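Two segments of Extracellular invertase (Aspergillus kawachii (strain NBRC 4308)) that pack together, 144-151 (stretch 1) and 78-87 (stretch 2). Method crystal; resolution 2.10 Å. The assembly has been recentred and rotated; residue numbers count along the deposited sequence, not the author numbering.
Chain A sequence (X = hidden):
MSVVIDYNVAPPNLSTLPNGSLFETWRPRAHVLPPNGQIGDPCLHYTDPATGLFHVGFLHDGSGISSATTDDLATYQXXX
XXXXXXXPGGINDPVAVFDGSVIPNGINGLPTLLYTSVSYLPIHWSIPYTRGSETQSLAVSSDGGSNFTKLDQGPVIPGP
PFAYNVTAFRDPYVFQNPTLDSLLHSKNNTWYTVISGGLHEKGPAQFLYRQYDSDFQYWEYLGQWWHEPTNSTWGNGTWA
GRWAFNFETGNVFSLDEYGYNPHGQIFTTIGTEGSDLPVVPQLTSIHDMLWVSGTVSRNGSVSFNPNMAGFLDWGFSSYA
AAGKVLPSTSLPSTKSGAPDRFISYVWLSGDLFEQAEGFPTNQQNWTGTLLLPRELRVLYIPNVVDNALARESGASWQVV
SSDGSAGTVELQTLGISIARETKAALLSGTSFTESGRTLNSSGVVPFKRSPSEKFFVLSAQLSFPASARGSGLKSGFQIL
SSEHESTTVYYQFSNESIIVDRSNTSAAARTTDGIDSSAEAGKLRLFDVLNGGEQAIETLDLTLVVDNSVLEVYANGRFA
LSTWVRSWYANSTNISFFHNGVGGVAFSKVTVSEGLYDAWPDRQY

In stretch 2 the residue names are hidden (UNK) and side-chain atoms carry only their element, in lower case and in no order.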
ATOM      1  N   GLY A 144      -2.966 -22.310  17.488  1.00 24.54           N
ATOM      2  CA  GLY A 144      -3.818 -22.153  18.676  1.00 25.18           C
ATOM      3  C   GLY A 144      -3.807 -20.740  19.261  1.00 25.86           C
ATOM      4  O   GLY A 144      -4.201 -20.547  20.395  1.00 24.56           O
ATOM      5  N   GLY A 145      -3.380 -19.747  18.484  1.00 23.57           N
ATOM      6  CA  GLY A 145      -3.433 -18.363  18.908  1.00 23.13           C
ATOM      7  C   GLY A 145      -2.205 -17.764  19.558  1.00 22.43           C
ATOM      8  O   GLY A 145      -2.229 -16.603  19.940  1.00 24.59           O
ATOM      9  N   SER A 146      -1.131 -18.531  19.662  1.00 24.48           N
ATOM     10  CA  SER A 146       0.139 -18.037  20.179  1.00 23.30           C
ATOM     11  C   SER A 146       0.909 -17.160  19.193  1.00 23.46           C
ATOM     12  O   SER A 146       1.646 -16.270  19.624  1.00 22.79           O
ATOM     13  CB  SER A 146       1.009 -19.190  20.653  1.00 23.46           C
ATOM     14  OG  SER A 146       0.467 -19.736  21.845  1.00 23.16           O
ATOM     15  N   ASN A 147       0.757 -17.413  17.898  1.00 21.68           N
ATOM     16  CA  ASN A 147       1.398 -16.609  16.852  1.00 23.39           C
ATOM     17  C   ASN A 147       0.414 -16.370  15.728  1.00 23.10           C
ATOM     18  O   ASN A 147      -0.188 -17.302  15.226  1.00 22.92           O
ATOM     19  CB  ASN A 147       2.637 -17.305  16.279  1.00 23.19           C
ATOM     20  CG  ASN A 147       3.729 -17.441  17.295  1.00 24.38           C
ATOM     21  OD1 ASN A 147       4.476 -16.511  17.504  1.00 25.29           O
ATOM     22  ND2 ASN A 147       3.798 -18.590  17.978  1.00 24.69           N
ATOM     23  N   PHE A 148       0.250 -15.109  15.354  1.00 23.04           N
ATOM     24  CA  PHE A 148      -0.462 -14.751  14.154  1.00 23.06           C
ATOM     25  C   PHE A 148       0.566 -14.458  13.051  1.00 23.67           C
ATOM     26  O   PHE A 148       1.248 -13.461  13.091  1.00 22.85           O
ATOM     27  CB  PHE A 148      -1.411 -13.579  14.423  1.00 22.67           C
ATOM     28  CG  PHE A 148      -2.700 -14.019  15.055  1.00 23.82           C
ATOM     29  CD1 PHE A 148      -2.751 -14.329  16.417  1.00 24.51           C
ATOM     30  CD2 PHE A 148      -3.831 -14.209  14.284  1.00 23.23           C
ATOM     31  CE1 PHE A 148      -3.924 -14.789  16.998  1.00 24.08           C
ATOM     32  CE2 PHE A 148      -5.011 -14.652  14.853  1.00 24.14           C
ATOM     33  CZ  PHE A 148      -5.060 -14.940  16.219  1.00 24.60           C
ATOM     34  N   THR A 149       0.672 -15.378  12.098  1.00 22.54           N
ATOM     35  CA  THR A 149       1.593 -15.279  10.986  1.00 22.92           C
ATOM     36  C   THR A 149       1.026 -14.338   9.946  1.00 22.45           C
ATOM     37  O   THR A 149      -0.064 -14.561   9.405  1.00 22.30           O
ATOM     38  CB  THR A 149       1.782 -16.649  10.319  1.00 23.94           C
ATOM     39  OG1 THR A 149       1.971 -17.626  11.338  1.00 25.73           O
ATOM     40  CG2 THR A 149       2.997 -16.635   9.350  1.00 23.06           C
ATOM     41  N   LYS A 150       1.792 -13.316   9.616  1.00 22.48           N
ATOM     42  CA  LYS A 150       1.356 -12.365   8.604  1.00 22.50           C
ATOM     43  C   LYS A 150       1.273 -13.047   7.255  1.00 21.92           C
ATOM     44  O   LYS A 150       2.181 -13.769   6.884  1.00 22.72           O
ATOM     45  CB  LYS A 150       2.318 -11.196   8.532  1.00 22.13           C
ATOM     46  CG  LYS A 150       2.381 -10.416   9.846  1.00 23.04           C
ATOM     47  CD  LYS A 150       3.603  -9.520   9.876  1.00 22.32           C
ATOM     48  CE  LYS A 150       3.809  -8.900  11.241  1.00 21.50           C
ATOM     49  NZ  LYS A 150       4.977  -7.982  11.215  1.00 20.74           N
ATOM     50  N   LEU A 151       0.180 -12.841   6.532  1.00 23.06           N
ATOM     51  CA  LEU A 151       0.122 -13.315   5.155  1.00 23.93           C
ATOM     52  C   LEU A 151       1.204 -12.586   4.356  1.00 24.27           C
ATOM     53  O   LEU A 151       1.426 -11.373   4.544  1.00 21.06           O
ATOM     54  CB  LEU A 151      -1.254 -13.053   4.516  1.00 25.50           C
ATOM     55  CG  LEU A 151      -2.477 -13.770   5.077  1.00 26.56           C
ATOM     56  CD1 LEU A 151      -3.599 -13.659   4.056  1.00 28.71           C
ATOM     57  CD2 LEU A 151      -2.202 -15.237   5.424  1.00 27.57           C
ATOM     58  N   UNK A  78      -1.605 -17.060  30.256  1.00 24.32           N
ATOM     59  CA  UNK A  78      -0.812 -16.382  29.243  1.00 25.14           C
ATOM     60  C   UNK A  78      -0.538 -17.285  28.040  1.00 25.78           C
ATOM     61  O   UNK A  78      -0.334 -18.471  28.207  1.00 25.34           O
ATOM     62  o   UNK A  78      -0.130 -13.749  30.463  1.00 23.02           O
ATOM     63  o   UNK A  78       0.684 -15.107  32.022  1.00 25.69           O
ATOM     64  c   UNK A  78       0.368 -14.838  30.837  1.00 24.99           C
ATOM     65  c   UNK A  78       0.524 -15.936  29.817  1.00 24.77           C
ATOM     66  N   UNK A  79      -0.534 -16.699  26.843  1.00 24.73           N
ATOM     67  CA  UNK A  79       0.087 -17.314  25.685  1.00 25.22           C
ATOM     68  C   UNK A  79       1.486 -16.758  25.589  1.00 24.78           C
ATOM     69  O   UNK A  79       1.694 -15.578  25.869  1.00 24.60           O
ATOM     70  c   UNK A  79      -2.126 -17.704  24.472  1.00 26.36           C
ATOM     71  c   UNK A  79      -2.081 -19.229  24.398  1.00 27.05           C
ATOM     72  c   UNK A  79      -3.049 -17.148  23.392  1.00 26.85           C
ATOM     73  c   UNK A  79      -0.733 -17.065  24.415  1.00 24.47           C
ATOM     74  N   UNK A  80       2.449 -17.607  25.226  1.00 26.67           N
ATOM     75  CA  UNK A  80       3.868 -17.202  25.068  1.00 29.85           C
ATOM     76  C   UNK A  80       4.488 -16.534  26.254  1.00 30.48           C
ATOM     77  O   UNK A  80       5.358 -15.674  26.067  1.00 31.88           O
ATOM     78  c   UNK A  80       3.452 -16.594  22.669  1.00 34.45           C
ATOM     79  o   UNK A  80       2.818 -15.799  21.988  1.00 40.01           O
ATOM     80  c   UNK A  80       4.050 -16.171  23.954  1.00 33.40           C
ATOM     81  n   UNK A  80       3.656 -17.836  22.313  1.00 35.95           N
ATOM     82  N   UNK A  81       4.027 -16.864  27.450  1.00 29.97           N
ATOM     83  CA  UNK A  81       4.498 -16.207  28.659  1.00 34.05           C
ATOM     84  C   UNK A  81       4.383 -14.684  28.574  1.00 30.52           C
ATOM     85  O   UNK A  81       5.194 -13.965  29.166  1.00 29.37           O
ATOM     86  c   UNK A  81       6.230 -18.116  28.802  1.00 45.56           C
ATOM     87  o   UNK A  81       8.416 -18.661  27.988  1.00 56.45           O
ATOM     88  n   UNK A  81       8.187 -18.339  30.203  1.00 53.00           N
ATOM     89  c   UNK A  81       7.706 -18.414  28.967  1.00 52.18           C
ATOM     90  c   UNK A  81       5.948 -16.624  28.960  1.00 39.67           C
ATOM     91  N   UNK A  82       3.372 -14.214  27.824  1.00 27.01           N
ATOM     92  CA  UNK A  82       3.074 -12.820  27.693  1.00 25.07           C
ATOM     93  C   UNK A  82       3.698 -12.148  26.500  1.00 22.86           C
ATOM     94  O   UNK A  82       3.322 -11.037  26.208  1.00 23.73           O
ATOM     95  N   UNK A  83       4.629 -12.809  25.818  1.00 23.13           N
ATOM     96  CA  UNK A  83       5.272 -12.259  24.625  1.00 25.14           C
ATOM     97  C   UNK A  83       4.266 -12.189  23.464  1.00 23.92           C
ATOM     98  O   UNK A  83       3.340 -13.005  23.370  1.00 21.70           O
ATOM     99  o   UNK A  83       8.057 -14.122  25.711  1.00 37.55           O
ATOM    100  c   UNK A  83       6.505 -13.069  24.213  1.00 27.56           C
ATOM    101  n   UNK A  83       7.929 -11.920  25.770  1.00 32.17           N
ATOM    102  c   UNK A  83       7.585 -13.074  25.288  1.00 31.12           C
ATOM    103  N   UNK A  84       4.463 -11.179  22.621  1.00 21.75           N
ATOM    104  CA  UNK A  84       3.465 -10.757  21.650  1.00 20.89           C
ATOM    105  C   UNK A  84       3.229 -11.872  20.619  1.00 21.00           C
ATOM    106  O   UNK A  84       4.155 -12.614  20.269  1.00 19.48           O
ATOM    107  n   UNK A  84       5.245  -6.674  23.135  1.00 20.81           N
ATOM    108  c   UNK A  84       3.831  -8.198  21.835  1.00 20.14           C
ATOM    109  o   UNK A  84       5.846  -8.823  22.940  1.00 20.13           O
ATOM    110  c   UNK A  84       3.908  -9.458  20.963  1.00 21.27           C
ATOM    111  c   UNK A  84       5.075  -7.926  22.676  1.00 20.53           C
ATOM    112  N   UNK A  85       1.986 -12.001  20.176  1.00 20.94           N
ATOM    113  CA  UNK A  85       1.610 -12.969  19.137  1.00 21.59           C
ATOM    114  C   UNK A  85       1.857 -12.423  17.728  1.00 20.64           C
ATOM    115  O   UNK A  85       1.776 -13.166  16.735  1.00 20.77           O
ATOM    116  c   UNK A  85      -0.084 -13.876  20.743  1.00 23.01           C
ATOM    117  c   UNK A  85      -0.873 -12.333  18.953  1.00 22.05           C
ATOM    118  c   UNK A  85       0.139 -13.430  19.314  1.00 21.81           C
ATOM    119  N   UNK A  86       2.052 -11.115  17.642  1.00 18.57           N
ATOM    120  CA  UNK A  86       2.403 -10.439  16.399  1.00 19.22           C
ATOM    121  C   UNK A  86       3.156  -9.156  16.768  1.00 18.87           C
ATOM    122  O   UNK A  86       2.767  -8.480  17.718  1.00 17.71           O
ATOM    123  c   UNK A  86       0.117  -9.291  16.191  1.00 19.78           C
ATOM    124  c   UNK A  86       1.163 -10.164  15.499  1.00 19.29           C
ATOM    125  c   UNK A  86       0.399  -9.506  13.152  1.00 20.80           C
ATOM    126  c   UNK A  86       1.564  -9.580  14.140  1.00 20.27           C
ATOM    127  N   UNK A  87       4.205  -8.840  16.001  1.00 19.34           N
ATOM    128  CA  UNK A  87       5.062  -7.703  16.259  1.00 19.49           C
ATOM    129  C   UNK A  87       5.261  -6.919  14.976  1.00 19.91           C
ATOM    130  O   UNK A  87       5.147  -7.483  13.892  1.00 19.21           O
ATOM    131  c   UNK A  87       6.283  -8.733  18.247  1.00 22.99           C
ATOM    132  c   UNK A  87       6.444  -8.130  16.850  1.00 21.50           C
ATOM    133  c   UNK A  87       7.198  -9.108  15.951  1.00 22.30           C
TER
HETATM  134  O   HOH W   1       1.591 -20.142  24.212  1.00 24.16           O
HETATM  135  O   HOH W   2       4.819 -13.820  17.283  1.00 48.78           O
HETATM  136  O   HOH W   3       3.542 -13.336  14.161  1.00 38.32           O

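Position 78 carries two carbons, the second bearing two oxygens. This is a short carboxylate, with no reach to stretch 1. It is D78, and both its oxygens are hydrogen-bonded elsewhere in the structure.

Position 79 has four carbons, forked at the second. CA-to-CB points toward stretch 1. One tip lies 3.6 Å from G145 O and the other 3.6 Å from S146 OG. The fork beyond CB marks L79; these tips are CD1 and CD2 respectively.

Position 80 has two carbons, the second carrying one oxygen and one nitrogen. This short amide lies against S146. It is N80. The modelled OD1 sits 2.7 Å from S146 O, close for two oxygens, and the amide is probably turned over. Water 1 accepts from N80 N at 2.9 Å and lies 2.7 Å from S146 OG, so it bridges the stretches.

Position 81 has three carbons, the third with one oxygen and one nitrogen. This longer amide touches nothing on stretch 1. It is Q81.

Position 82 has no side-chain atoms, so it is G82. At phi 94° and psi -11° a CB would jam against the preceding carbonyl oxygen. G82 N donates to L79 O at 2.9 Å, closing the turn.

Position 83 repeats the short amide pattern: two carbons, then one oxygen and one nitrogen. Its side chain does not reach stretch 1. It is N83. N83 N donates to N80 O at 3.0 Å.

Position 84 has three carbons ending in one oxygen and one nitrogen. Its CA-to-CB bond points away from stretch 1. It is Q84. Water 2 links Q84 O (3.3 Å) to N147 OD1 (2.7 Å).

Position 85 has three carbons, forked at CB. One branch lies 3.2 Å from S146 O; the other lies 3.7 Å from F148 CD1. This is V85, and the branches are CG1 and CG2 respectively.

Position 86 has four carbons, forked at CB, with one arm two carbons long. The inner carbon of that arm lies 3.7 Å from K150 CE and 4.0 Å from F148 O. This is I86, and that carbon is CG1.

Position 87 has three carbons forked at CB. They make no contact with stretch 1. It is V87.

The contact combines polar anchors with apolar packing. F148 N donates to V85 O at 2.8 Å with a nearly straight angle of 164°. K150 extends its chain along I86, and its NZ donates to V87 O at 2.7 Å. Water 3 joins V85 O (3.1 Å) to F148 O (2.5 Å). L79, V85 and I86 supply the apolar surface of stretch 2, and F148 packs on V85 and I86.

Stretch 2 (78-87) DLNQGNQVIV
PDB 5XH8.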